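Local coordinates for putative surface-anchored fimbrial subunit (Corynebacterium diphtheriae, PDB 3HR6), which forms the shaft of the pilus as its major subunit, a row of tandem Ig-like modules stabilised by isopeptide and disulfide bonds, at residues S303-Q308 and E418-L423; P96-V101 and L118-Q123; F187-K192 and A273-S278; G36-L41 and V102-G107; A326-H331 and L394-T399. All blocks are in the same frame, centred on the assembly; numbering follows the deposited sequence.

Contact 1: S303-Q308 and E418-L423; sequences SSKFGQ and ESTNVL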
# COMPACT_ATOMS: atom_id res chain seq x y z
N SER A 303 0.92 10.18 -3.06
CA SER A 303 -0.02 10.78 -4.01
C SER A 303 0.70 11.77 -4.91
O SER A 303 1.20 12.79 -4.47
CB SER A 303 -1.17 11.46 -3.29
OG SER A 303 -2.12 12.08 -4.20
N SER A 304 0.78 11.43 -6.19
CA SER A 304 1.42 12.30 -7.17
C SER A 304 0.36 13.09 -7.89
O SER A 304 -0.66 12.55 -8.28
CB SER A 304 2.23 11.45 -8.15
OG SER A 304 3.28 10.80 -7.43
N LYS A 305 0.58 14.39 -8.03
CA LYS A 305 -0.45 15.31 -8.47
C LYS A 305 -0.22 15.68 -9.93
O LYS A 305 0.89 15.99 -10.31
CB LYS A 305 -0.36 16.56 -7.61
CG LYS A 305 -0.28 16.30 -6.11
CD LYS A 305 -1.51 15.57 -5.59
CE LYS A 305 -1.44 15.43 -4.08
NZ LYS A 305 -2.63 14.77 -3.51
N PHE A 306 -1.30 15.67 -10.70
CA PHE A 306 -1.23 15.89 -12.13
C PHE A 306 -2.02 17.10 -12.51
O PHE A 306 -2.95 17.52 -11.83
CB PHE A 306 -1.69 14.67 -12.92
CG PHE A 306 -0.65 13.59 -13.00
CD1 PHE A 306 -0.30 12.84 -11.87
CD2 PHE A 306 0.03 13.36 -14.18
CE1 PHE A 306 0.70 11.87 -11.95
CE2 PHE A 306 1.00 12.37 -14.25
CZ PHE A 306 1.36 11.65 -13.15
N GLY A 307 -1.63 17.67 -13.66
CA GLY A 307 -2.33 18.84 -14.19
C GLY A 307 -2.45 18.79 -15.69
O GLY A 307 -1.88 17.94 -16.37
N GLN A 308 -3.26 19.68 -16.20
CA GLN A 308 -3.63 19.69 -17.62
C GLN A 308 -3.83 21.14 -18.06
O GLN A 308 -4.50 21.90 -17.39
CB GLN A 308 -4.97 18.97 -17.75
CG GLN A 308 -5.58 18.99 -19.11
CD GLN A 308 -6.78 18.09 -19.18
OE1 GLN A 308 -6.64 16.92 -19.56
NE2 GLN A 308 -7.96 18.61 -18.81
N GLU A 418 0.45 20.24 -1.18
CA GLU A 418 0.01 19.14 -0.32
C GLU A 418 -1.51 18.98 -0.22
O GLU A 418 -1.97 17.87 -0.00
CB GLU A 418 0.62 19.27 1.09
CG GLU A 418 0.10 20.45 1.90
CD GLU A 418 1.01 20.84 3.08
OE1 GLU A 418 2.16 20.36 3.17
OE2 GLU A 418 0.55 21.62 3.93
N SER A 419 -2.25 20.05 -0.40
CA SER A 419 -3.71 19.98 -0.36
C SER A 419 -4.39 19.56 -1.66
O SER A 419 -5.59 19.31 -1.66
CB SER A 419 -4.32 21.29 0.10
OG SER A 419 -4.45 22.26 -0.94
N THR A 420 -3.66 19.55 -2.77
CA THR A 420 -4.24 19.30 -4.10
C THR A 420 -4.92 17.95 -4.09
O THR A 420 -4.28 16.97 -3.81
CB THR A 420 -3.14 19.35 -5.17
OG1 THR A 420 -2.63 20.69 -5.10
CG2 THR A 420 -3.69 19.10 -6.57
N ASN A 421 -6.21 17.91 -4.41
CA ASN A 421 -6.89 16.61 -4.49
C ASN A 421 -7.86 16.47 -5.67
O ASN A 421 -8.67 15.57 -5.70
CB ASN A 421 -7.58 16.29 -3.16
CG ASN A 421 -8.67 17.27 -2.76
OD1 ASN A 421 -8.98 18.28 -3.42
ND2 ASN A 421 -9.25 16.98 -1.61
N VAL A 422 -7.76 17.40 -6.61
CA VAL A 422 -8.42 17.31 -7.90
C VAL A 422 -7.40 17.67 -9.00
O VAL A 422 -6.31 18.16 -8.71
CB VAL A 422 -9.63 18.21 -7.96
CG1 VAL A 422 -10.62 17.83 -6.88
CG2 VAL A 422 -9.22 19.69 -7.86
N LEU A 423 -7.76 17.40 -10.25
CA LEU A 423 -6.89 17.70 -11.37
C LEU A 423 -6.61 19.20 -11.43
O LEU A 423 -7.51 20.01 -11.35
CB LEU A 423 -7.54 17.21 -12.67
CG LEU A 423 -6.76 17.40 -13.96
CD1 LEU A 423 -5.59 16.47 -13.99
CD2 LEU A 423 -7.64 17.18 -15.15
O HOH W 1 -3.72 17.03 -9.12
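Lys-305 reaches Thr-420 by placing CG beside its own backbone N (chi1 -48°) and bending again at chi2, after which the chain runs straight out to NZ; Leu-423 holds CG anti to its backbone N, a position from which its methyls reach Phe-306 and Gln-308. Between them they tie strand 302-315 of an Ig-like module to the loop that leads into strand 424-432, its parallel neighbour in the sheet. Lys-305 NZ donates to Thr-420 O over 2.8 Å with a C=O...N angle of 172°, almost in line with the carbonyl. The lysine and threonine side chains run past one another, oppositely directed, with Lys-305 CD 4.1 Å from Thr-420 CB. NZ also donates to Ser-303 OG at 2.8 Å, and Asp-270 is bonded to that hydroxyl in turn, so the carboxylate may help to balance the ammonium charge. Farther along, a water lies 2.9 Å from both Phe-306 O and Val-422 O, although other acceptors compete for its protons. The ring of Phe-306 leads away from the loop to meet His-368. Leu-423 divides its methyls: CD1 sits 3.6 Å from Phe-306 O, and CD2 lies 3.9 Å from Gln-308 NE2, an amide nitrogen bonded to Glu-425.

Contact 2: P96-V101 and L118-Q123; sequences PALYLV and LVAAPQ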
# COMPACT_ATOMS: atom_id res chain seq x y z
N PRO A 96 -18.71 -26.73 30.08
CA PRO A 96 -17.39 -27.13 30.54
C PRO A 96 -16.68 -28.05 29.54
O PRO A 96 -17.24 -29.06 29.12
CB PRO A 96 -17.69 -27.85 31.86
CG PRO A 96 -18.96 -27.20 32.35
CD PRO A 96 -19.75 -26.90 31.12
N ALA A 97 -15.47 -27.68 29.12
CA ALA A 97 -14.73 -28.43 28.10
C ALA A 97 -13.28 -27.96 28.05
O ALA A 97 -12.91 -27.03 28.75
CB ALA A 97 -15.38 -28.23 26.74
N LEU A 98 -12.45 -28.64 27.25
CA LEU A 98 -11.14 -28.13 26.84
C LEU A 98 -11.34 -27.31 25.57
O LEU A 98 -11.99 -27.76 24.62
CB LEU A 98 -10.14 -29.27 26.56
CG LEU A 98 -8.67 -28.88 26.25
CD1 LEU A 98 -8.03 -28.15 27.41
CD2 LEU A 98 -7.83 -30.11 25.87
N TYR A 99 -10.82 -26.08 25.57
CA TYR A 99 -10.97 -25.21 24.42
C TYR A 99 -9.65 -24.88 23.75
O TYR A 99 -8.58 -24.98 24.34
CB TYR A 99 -11.70 -23.92 24.79
CG TYR A 99 -13.17 -24.17 25.10
CD1 TYR A 99 -14.12 -24.14 24.10
CD2 TYR A 99 -13.59 -24.45 26.41
CE1 TYR A 99 -15.46 -24.38 24.38
CE2 TYR A 99 -14.95 -24.68 26.69
CZ TYR A 99 -15.87 -24.63 25.67
OH TYR A 99 -17.21 -24.89 25.91
N LEU A 100 -9.73 -24.48 22.50
CA LEU A 100 -8.58 -24.03 21.75
C LEU A 100 -8.90 -22.64 21.21
O LEU A 100 -9.94 -22.43 20.57
CB LEU A 100 -8.23 -25.03 20.63
CG LEU A 100 -7.06 -24.60 19.76
CD1 LEU A 100 -5.75 -24.98 20.41
CD2 LEU A 100 -7.20 -25.24 18.34
N VAL A 101 -8.04 -21.67 21.54
CA VAL A 101 -8.21 -20.30 21.13
C VAL A 101 -7.24 -20.03 19.98
O VAL A 101 -6.02 -20.20 20.13
CB VAL A 101 -7.94 -19.30 22.31
CG1 VAL A 101 -7.86 -17.86 21.81
CG2 VAL A 101 -9.00 -19.47 23.40
N LEU A 118 -4.38 -23.89 24.27
CA LEU A 118 -5.45 -24.60 24.96
C LEU A 118 -5.86 -23.82 26.22
O LEU A 118 -5.02 -23.18 26.87
CB LEU A 118 -4.99 -26.00 25.36
CG LEU A 118 -4.66 -27.00 24.24
CD1 LEU A 118 -3.89 -28.21 24.80
CD2 LEU A 118 -5.93 -27.41 23.53
N VAL A 119 -7.16 -23.87 26.52
CA VAL A 119 -7.73 -23.29 27.75
C VAL A 119 -8.81 -24.23 28.26
O VAL A 119 -9.77 -24.50 27.56
CB VAL A 119 -8.43 -21.92 27.50
CG1 VAL A 119 -8.78 -21.28 28.80
CG2 VAL A 119 -7.53 -20.97 26.68
N ALA A 120 -8.64 -24.69 29.48
CA ALA A 120 -9.67 -25.46 30.16
C ALA A 120 -10.71 -24.49 30.77
O ALA A 120 -10.36 -23.42 31.26
CB ALA A 120 -9.06 -26.35 31.25
N ALA A 121 -11.98 -24.88 30.76
CA ALA A 121 -13.00 -24.12 31.47
C ALA A 121 -14.01 -25.10 32.02
O ALA A 121 -14.47 -25.97 31.29
CB ALA A 121 -13.65 -23.07 30.56
N PRO A 122 -14.31 -25.01 33.32
CA PRO A 122 -13.78 -24.06 34.29
C PRO A 122 -12.36 -24.42 34.71
O PRO A 122 -11.83 -25.45 34.28
CB PRO A 122 -14.76 -24.20 35.46
CG PRO A 122 -15.23 -25.58 35.39
CD PRO A 122 -15.26 -25.95 33.95
N GLN A 123 -11.75 -23.58 35.54
CA GLN A 123 -10.47 -23.90 36.15
C GLN A 123 -10.65 -23.80 37.65
O GLN A 123 -11.69 -23.37 38.12
CB GLN A 123 -9.39 -22.94 35.64
CG GLN A 123 -9.16 -23.13 34.16
CD GLN A 123 -8.12 -22.21 33.61
OE1 GLN A 123 -7.37 -21.58 34.36
NE2 GLN A 123 -8.08 -22.08 32.29
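Leu-118 meets two leucines of the opposing strand with a single methyl: its CD2 is 4.0 Å from Leu-98 CD2 and equally far from Leu-100 CD1, and the side chains cross obliquely in both pairs. Leu-98 CD1 turns in over the backbone toward Ala-120, so the leucines and that alanine form one apolar face of this antiparallel pairing, which lies in the sheet of the N-terminal pilin domain, away from the calcium site. Tyr-99, Val-119 and Ala-121 stand on the other. A chi1 of -70° puts the tyrosine CG beside its backbone N, with the ring edge turned, in plane, toward Val-119 O; Tyr-99 CB approaches that same oxygen to 3.4 Å. Farther along, the valine branches Val-101 CG2 and Val-119 CG2 touch at 3.9 Å. Reciprocal backbone bonds join Tyr-99 with Val-119 and Ala-97 with Ala-121, the shortest being Tyr-99 N to Val-119 O at 2.7 Å. Where the pairing ends, a cis peptide precedes Pro-122, whose CD packs on Pro-96 CB at 3.7 Å. Gln-123 then folds back and donates from NE2 to a lone pair of Ala-120 O, in the carbonyl plane. Strand 38-44 flanks strand 97-103 on its other edge, and strand 131-143 does the same for strand 117-124. Ile-7 and Val-9 of strand 5-13 pack against Tyr-99 and Val-101, while the loop residues Ile-47 and Leu-49 meet the leucine face.

Contact 3: F187-K192 and A273-S278; sequences FTVADK and AWVLPS
Thr-188 and Leu-276 are bonded both ways through their backbones, Thr-188 N to Leu-276 O at 2.8 Å. Ala-190 and Trp-274 form the next hydrogen-bonded pair of this antiparallel pairing in the Cna-B-like part of the chain. CA-H...O contacts fill the intervals, among them Val-189 CA to Trp-274 O at 3.3 Å. Beyond the strand, Pro-277 centres an inverse gamma turn, and Leu-276 O takes a second, weak bond from Ser-278 N. The turn also brings Ser-278 O within 2.9 Å of Thr-188 OG1, a hydroxyl whose proton has other acceptors in reach.

Apolar contact is centred on Val-275. Its CG2 is anti to the backbone N and stands over one face of the Phe-187 ring, 4.0 Å from the centroid, in a CH-pi contact. It leans toward the rim, with Phe-187 CZ nearest at 3.6 Å. The indole of Trp-274 turns an edge to Ala-190 O, which lies near its plane.

At the far end the carboxylate of Asp-191 lies against Ala-273: Asp-191 OD2 is 3.7 Å from Ala-273 CB and is bonded to Lys-149. Asn-271 is also close, an arrangement consistent with an isopeptide site like those of related pilin modules. The backbone pairing sets the register that brings Asp-191 beside Ala-273, and its buried carboxylate is met by Lys-149 among apolar neighbours.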
# COMPACT_ATOMS: atom_id res chain seq x y z
N PHE A 187 5.59 -13.87 4.70
CA PHE A 187 5.87 -12.45 4.67
C PHE A 187 5.65 -11.98 3.25
O PHE A 187 6.41 -12.32 2.35
CB PHE A 187 7.29 -12.14 5.16
CG PHE A 187 7.42 -10.79 5.83
CD1 PHE A 187 7.09 -10.63 7.15
CD2 PHE A 187 7.84 -9.69 5.13
CE1 PHE A 187 7.22 -9.42 7.78
CE2 PHE A 187 7.93 -8.45 5.77
CZ PHE A 187 7.62 -8.33 7.06
N THR A 188 4.53 -11.30 3.05
CA THR A 188 4.15 -10.85 1.73
C THR A 188 4.06 -9.33 1.69
O THR A 188 3.51 -8.73 2.60
CB THR A 188 2.80 -11.46 1.34
OG1 THR A 188 2.93 -12.89 1.24
CG2 THR A 188 2.32 -10.92 -0.02
N VAL A 189 4.63 -8.70 0.68
CA VAL A 189 4.45 -7.27 0.44
C VAL A 189 3.72 -7.19 -0.90
O VAL A 189 4.22 -7.70 -1.89
CB VAL A 189 5.75 -6.47 0.41
CG1 VAL A 189 5.46 -4.94 0.05
CG2 VAL A 189 6.48 -6.59 1.76
N ALA A 190 2.50 -6.60 -0.90
CA ALA A 190 1.70 -6.50 -2.11
C ALA A 190 1.33 -5.08 -2.37
O ALA A 190 1.16 -4.28 -1.45
CB ALA A 190 0.40 -7.32 -2.01
N ASP A 191 1.22 -4.77 -3.66
CA ASP A 191 0.93 -3.38 -4.05
C ASP A 191 -0.01 -3.44 -5.21
O ASP A 191 0.33 -3.99 -6.26
CB ASP A 191 2.25 -2.67 -4.41
CG ASP A 191 2.09 -1.18 -4.64
OD1 ASP A 191 1.03 -0.78 -5.22
OD2 ASP A 191 2.98 -0.45 -4.23
N LYS A 192 -1.22 -2.91 -5.04
CA LYS A 192 -2.20 -2.87 -6.12
C LYS A 192 -1.99 -1.53 -6.76
O LYS A 192 -2.40 -0.49 -6.22
CB LYS A 192 -3.65 -3.04 -5.62
CG LYS A 192 -4.71 -3.17 -6.71
CD LYS A 192 -6.07 -3.44 -5.99
CE LYS A 192 -7.19 -3.76 -6.90
NZ LYS A 192 -8.40 -3.95 -6.08
N ALA A 273 1.19 0.25 -0.51
CA ALA A 273 1.53 -1.19 -0.47
C ALA A 273 1.05 -1.70 0.87
O ALA A 273 0.70 -0.92 1.77
CB ALA A 273 3.04 -1.43 -0.63
N TRP A 274 1.07 -3.01 1.02
CA TRP A 274 0.62 -3.63 2.24
C TRP A 274 1.53 -4.77 2.60
O TRP A 274 1.99 -5.47 1.72
CB TRP A 274 -0.76 -4.21 2.02
CG TRP A 274 -1.83 -3.20 1.64
CD1 TRP A 274 -1.94 -2.54 0.45
CD2 TRP A 274 -3.00 -2.85 2.39
NE1 TRP A 274 -3.05 -1.72 0.46
CE2 TRP A 274 -3.74 -1.95 1.62
CE3 TRP A 274 -3.49 -3.21 3.65
CZ2 TRP A 274 -4.92 -1.35 2.08
CZ3 TRP A 274 -4.68 -2.62 4.10
CH2 TRP A 274 -5.38 -1.71 3.31
N VAL A 275 1.75 -4.95 3.90
CA VAL A 275 2.52 -6.10 4.42
C VAL A 275 1.60 -7.06 5.16
O VAL A 275 0.72 -6.62 5.94
CB VAL A 275 3.74 -5.74 5.23
CG1 VAL A 275 3.43 -4.91 6.46
CG2 VAL A 275 4.54 -7.02 5.61
N LEU A 276 1.73 -8.34 4.81
CA LEU A 276 0.98 -9.43 5.44
C LEU A 276 1.94 -10.47 5.97
O LEU A 276 2.78 -10.96 5.23
CB LEU A 276 0.08 -10.10 4.42
CG LEU A 276 -0.91 -11.13 4.95
CD1 LEU A 276 -2.03 -10.40 5.72
CD2 LEU A 276 -1.51 -11.89 3.79
N PRO A 277 1.81 -10.84 7.25
CA PRO A 277 2.71 -11.84 7.85
C PRO A 277 2.23 -13.28 7.55
O PRO A 277 2.09 -14.09 8.47
CB PRO A 277 2.60 -11.53 9.34
CG PRO A 277 1.21 -11.05 9.50
CD PRO A 277 0.85 -10.29 8.22
N SER A 278 1.97 -13.57 6.29
CA SER A 278 1.39 -14.83 5.82
C SER A 278 1.66 -14.92 4.32
O SER A 278 1.84 -13.89 3.68
CB SER A 278 -0.13 -14.84 6.07
OG SER A 278 -0.66 -16.15 5.82

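Contact 4: G36-L41 and V102-G107; sequences GMSFTL and VQELNG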
# COMPACT_ATOMS: atom_id res chain seq x y z
N GLY A 36 -9.78 -5.02 18.34
CA GLY A 36 -9.90 -5.43 16.96
C GLY A 36 -9.13 -6.68 16.62
O GLY A 36 -8.93 -6.99 15.46
N MET A 37 -8.64 -7.39 17.65
CA MET A 37 -7.89 -8.62 17.42
C MET A 37 -8.90 -9.74 17.35
O MET A 37 -9.77 -9.85 18.21
CB MET A 37 -6.85 -8.83 18.51
CG MET A 37 -5.79 -7.75 18.54
SD MET A 37 -4.69 -7.82 17.13
CE MET A 37 -5.27 -6.47 16.07
N SER A 38 -8.76 -10.59 16.33
CA SER A 38 -9.79 -11.55 15.97
C SER A 38 -9.38 -12.94 16.44
O SER A 38 -8.28 -13.40 16.16
CB SER A 38 -9.99 -11.55 14.45
OG SER A 38 -10.89 -12.58 14.10
N PHE A 39 -10.29 -13.59 17.16
CA PHE A 39 -10.06 -14.89 17.70
C PHE A 39 -11.21 -15.80 17.39
O PHE A 39 -12.36 -15.40 17.45
CB PHE A 39 -9.92 -14.82 19.21
CG PHE A 39 -8.69 -14.12 19.66
CD1 PHE A 39 -7.51 -14.82 19.90
CD2 PHE A 39 -8.71 -12.76 19.87
CE1 PHE A 39 -6.36 -14.16 20.30
CE2 PHE A 39 -7.59 -12.10 20.27
CZ PHE A 39 -6.40 -12.80 20.49
N THR A 40 -10.88 -17.05 17.08
CA THR A 40 -11.86 -18.10 17.02
C THR A 40 -11.67 -19.05 18.22
O THR A 40 -10.54 -19.48 18.53
CB THR A 40 -11.78 -18.84 15.68
OG1 THR A 40 -12.00 -17.90 14.62
CG2 THR A 40 -12.83 -19.94 15.59
N LEU A 41 -12.78 -19.34 18.89
CA LEU A 41 -12.84 -20.35 19.92
C LEU A 41 -13.32 -21.68 19.33
O LEU A 41 -14.33 -21.73 18.65
CB LEU A 41 -13.77 -19.90 21.05
CG LEU A 41 -13.76 -20.78 22.31
CD1 LEU A 41 -12.44 -20.62 23.11
CD2 LEU A 41 -14.98 -20.48 23.18
N VAL A 102 -7.77 -19.59 18.85
CA VAL A 102 -6.95 -19.35 17.66
C VAL A 102 -7.06 -17.88 17.27
O VAL A 102 -8.10 -17.43 16.85
CB VAL A 102 -7.37 -20.24 16.46
CG1 VAL A 102 -6.53 -19.90 15.21
CG2 VAL A 102 -7.21 -21.71 16.81
N GLN A 103 -5.98 -17.13 17.40
CA GLN A 103 -5.97 -15.79 16.81
C GLN A 103 -5.94 -15.90 15.29
O GLN A 103 -5.21 -16.71 14.74
CB GLN A 103 -4.80 -14.93 17.25
CG GLN A 103 -5.02 -13.48 16.84
CD GLN A 103 -4.03 -12.48 17.41
OE1 GLN A 103 -3.10 -12.84 18.16
NE2 GLN A 103 -4.22 -11.20 17.07
N GLU A 104 -6.72 -15.04 14.64
CA GLU A 104 -6.91 -15.09 13.20
C GLU A 104 -6.19 -13.92 12.54
O GLU A 104 -5.77 -12.97 13.19
CB GLU A 104 -8.38 -14.99 12.89
CG GLU A 104 -9.23 -16.10 13.52
CD GLU A 104 -9.13 -17.45 12.82
OE1 GLU A 104 -8.17 -17.70 12.07
OE2 GLU A 104 -10.03 -18.28 13.05
N LEU A 105 -6.11 -14.00 11.23
CA LEU A 105 -5.40 -13.03 10.41
C LEU A 105 -6.31 -11.92 9.89
O LEU A 105 -5.87 -11.08 9.09
CB LEU A 105 -4.73 -13.78 9.26
CG LEU A 105 -3.52 -14.64 9.64
CD1 LEU A 105 -3.10 -15.46 8.39
CD2 LEU A 105 -2.36 -13.82 10.17
N ASN A 106 -7.58 -11.90 10.32
CA ASN A 106 -8.60 -10.93 9.91
C ASN A 106 -8.98 -9.88 11.01
O ASN A 106 -10.12 -9.37 11.07
CB ASN A 106 -9.84 -11.67 9.42
CG ASN A 106 -10.61 -12.34 10.54
OD1 ASN A 106 -10.03 -12.62 11.59
ND2 ASN A 106 -11.92 -12.55 10.35
N GLY A 107 -8.02 -9.56 11.88
CA GLY A 107 -8.20 -8.47 12.86
C GLY A 107 -8.30 -7.12 12.17
O GLY A 107 -8.03 -7.04 10.97
O HOH W 2 -6.14 -10.83 14.82
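Thr-40 OG1 donates to Glu-104 OE2 over 2.5 Å, meeting the carboxylate on its anti lone pair, and Ser-38 OG donates to Asn-106 OD1 at 2.7 Å. These bonds lie where strand 97-103, antiparallel to strand 38-44 in the N-terminal pilin domain, runs out into a turn. Glu-104 bends at chi2 (-76°), which swings CD back toward the threonine. The serine hydroxyl approaches tilted 26° from the amide's carbonyl plane. Backbone bonds tie the same pieces together: Thr-40 and Val-102 pair in both directions, and Glu-104 N donates to Ser-38 O at 2.7 Å.

On the other face of the sheet, Gln-103 runs extended across Phe-39, its CG over one ring face and 4.1 Å from the centroid, nearer the rim than the middle. The closest touch is Gln-103 CB to Phe-39 CE1 at 3.5 Å, and the amide plane is turned only 26° from the ring. Its NE2 ends 3.4 Å from Met-37 SD.

In the second shell, Ser-114 N bonds to Gln-103 OE1 and, with a water on NE2, fixes the amide's rotation, while Thr-81 OG1 is a further partner of Thr-40 OG1. Asn-106 ND2 reaches Asp-291 O, much later in the chain, and Val-9 and Ala-11 of strand 5-13 pack against Phe-39. That one water bridges the two segments: it accepts from Ser-38 N and from Gln-103 NE2, and donates to Glu-104 O at 2.7 Å.

Contact 5: A326-H331 and L394-T399; sequences ATFQLH and LVETAT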
# COMPACT_ATOMS: atom_id res chain seq x y z
N ALA A 326 -2.09 26.62 -35.10
CA ALA A 326 -0.85 27.02 -34.49
C ALA A 326 -0.29 25.83 -33.73
O ALA A 326 -1.04 24.90 -33.37
CB ALA A 326 -1.06 28.21 -33.55
N THR A 327 1.02 25.86 -33.49
CA THR A 327 1.75 24.82 -32.81
C THR A 327 2.49 25.44 -31.62
O THR A 327 3.04 26.54 -31.72
CB THR A 327 2.74 24.12 -33.78
OG1 THR A 327 2.03 23.58 -34.92
CG2 THR A 327 3.59 23.03 -33.05
N PHE A 328 2.44 24.74 -30.48
CA PHE A 328 3.08 25.15 -29.24
C PHE A 328 3.92 24.03 -28.68
O PHE A 328 3.65 22.82 -28.91
CB PHE A 328 2.05 25.57 -28.18
CG PHE A 328 1.18 26.71 -28.61
CD1 PHE A 328 1.50 28.03 -28.26
CD2 PHE A 328 0.07 26.48 -29.40
CE1 PHE A 328 0.73 29.08 -28.68
CE2 PHE A 328 -0.71 27.53 -29.84
CZ PHE A 328 -0.40 28.85 -29.47
N GLN A 329 4.98 24.45 -28.02
CA GLN A 329 5.73 23.56 -27.16
C GLN A 329 5.65 24.07 -25.73
O GLN A 329 5.55 25.29 -25.44
CB GLN A 329 7.15 23.37 -27.66
CG GLN A 329 7.22 22.78 -29.03
CD GLN A 329 8.64 22.45 -29.42
OE1 GLN A 329 9.46 23.35 -29.58
NE2 GLN A 329 8.91 21.17 -29.63
N LEU A 330 5.67 23.11 -24.81
CA LEU A 330 5.63 23.41 -23.38
C LEU A 330 7.06 23.43 -22.81
O LEU A 330 7.87 22.58 -23.12
CB LEU A 330 4.75 22.40 -22.66
CG LEU A 330 4.51 22.63 -21.15
CD1 LEU A 330 3.69 23.89 -20.91
CD2 LEU A 330 3.82 21.38 -20.54
N HIS A 331 7.32 24.44 -21.99
CA HIS A 331 8.64 24.75 -21.48
C HIS A 331 8.52 25.18 -20.04
O HIS A 331 7.42 25.32 -19.52
CB HIS A 331 9.25 25.89 -22.27
CG HIS A 331 9.84 25.48 -23.58
ND1 HIS A 331 11.07 24.86 -23.68
CD2 HIS A 331 9.40 25.64 -24.85
CE1 HIS A 331 11.36 24.67 -24.95
NE2 HIS A 331 10.36 25.12 -25.69
N LEU A 394 4.36 28.44 -22.56
CA LEU A 394 4.17 27.91 -23.90
C LEU A 394 4.91 28.77 -24.91
O LEU A 394 4.87 30.00 -24.82
CB LEU A 394 2.69 27.93 -24.23
CG LEU A 394 1.79 26.96 -23.46
CD1 LEU A 394 0.26 27.40 -23.62
CD2 LEU A 394 2.03 25.51 -23.91
N VAL A 395 5.55 28.12 -25.86
CA VAL A 395 6.20 28.83 -26.96
C VAL A 395 5.47 28.44 -28.23
O VAL A 395 5.34 27.25 -28.57
CB VAL A 395 7.70 28.46 -27.09
CG1 VAL A 395 8.29 29.00 -28.43
CG2 VAL A 395 8.49 28.96 -25.90
N GLU A 396 5.00 29.46 -28.96
CA GLU A 396 4.37 29.23 -30.24
C GLU A 396 5.42 29.05 -31.31
O GLU A 396 6.17 29.99 -31.60
CB GLU A 396 3.46 30.40 -30.61
CG GLU A 396 2.63 30.09 -31.83
CD GLU A 396 1.63 31.15 -32.15
OE1 GLU A 396 1.99 32.33 -32.27
OE2 GLU A 396 0.47 30.76 -32.32
N THR A 397 5.48 27.87 -31.90
CA THR A 397 6.52 27.55 -32.91
C THR A 397 6.02 27.68 -34.35
O THR A 397 6.83 27.77 -35.26
CB THR A 397 7.08 26.14 -32.72
OG1 THR A 397 6.04 25.18 -32.86
CG2 THR A 397 7.82 25.99 -31.39
N ALA A 398 4.71 27.70 -34.55
CA ALA A 398 4.13 27.90 -35.86
C ALA A 398 2.75 28.51 -35.69
O ALA A 398 2.11 28.38 -34.63
CB ALA A 398 4.07 26.58 -36.63
N THR A 399 2.33 29.23 -36.71
CA THR A 399 1.02 29.81 -36.74
C THR A 399 0.44 29.75 -38.15
O THR A 399 0.96 29.05 -39.00
CB THR A 399 1.09 31.22 -36.18
OG1 THR A 399 -0.23 31.72 -35.93
CG2 THR A 399 1.89 32.13 -37.13
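A classic beta bulge sets Thr-397 and Ala-398 together opposite Thr-327, in an antiparallel pair of strands from the C-terminal part of the pilin. Thr-327 O takes Thr-397 N at 2.8 Å and Ala-398 N only weakly at 3.5 Å. In return Thr-327 N donates to Ala-398 O from well above the carbonyl plane, 47° out of it. Past the bulge the pairing is regular, with Gln-329 and Val-395 bonded both ways.

Glu-396 keeps CG anti to its backbone N (chi1 -171°) and lies extended across Phe-328, CG 4.3 Å from the ring centroid and off-centre. Carboxylate and ring planes are 27° apart, and OE2 comes 3.5 Å from Phe-328 CZ. Leu-330 CD1 meets Leu-394 CD2 at 3.8 Å on the same face. On the other, the side chain of Gln-329 crosses that of Thr-397 at about a right angle, OE1 3.6 Å from CG2, while its NE2 is bonded to Gln-352 O.

Next to Leu-394 is Cys-393, disulfide-bonded to Cys-333. Glu-396 OE1 is bonded to Leu-406 N, and Lys-313 and Asn-432 lie close by. An acid whose chain crosses an aromatic ring, near lysine and asparagine, is consistent with an isopeptide site like those of related pilin modules.

How the contacts relate
Contacts 2, 3 and 4 are buried, whereas contacts 1 and 5 are partly buried. Contacts 2 and 4 use the two edges of strand 97-103 and touch where Val-101 CG1 packs on Phe-39 CD1 at 3.6 Å; contact 2 is largely apolar, while contact 4, at the strand's end, adds hydroxyl, carboxylate and water bonds. Contact 4 also meets contact 3 through Leu-105 and Ser-278, joining the N-terminal and Cna-B-like parts of the chain. Contacts 3 and 1 reach one sheet through neighbouring strands 268-276 and 302-315, yet contact 1 is a lysine-to-loop attachment without beta pairing. Contact 5 is nested inside the loop that contact 1 closes, and alone has a bulged register.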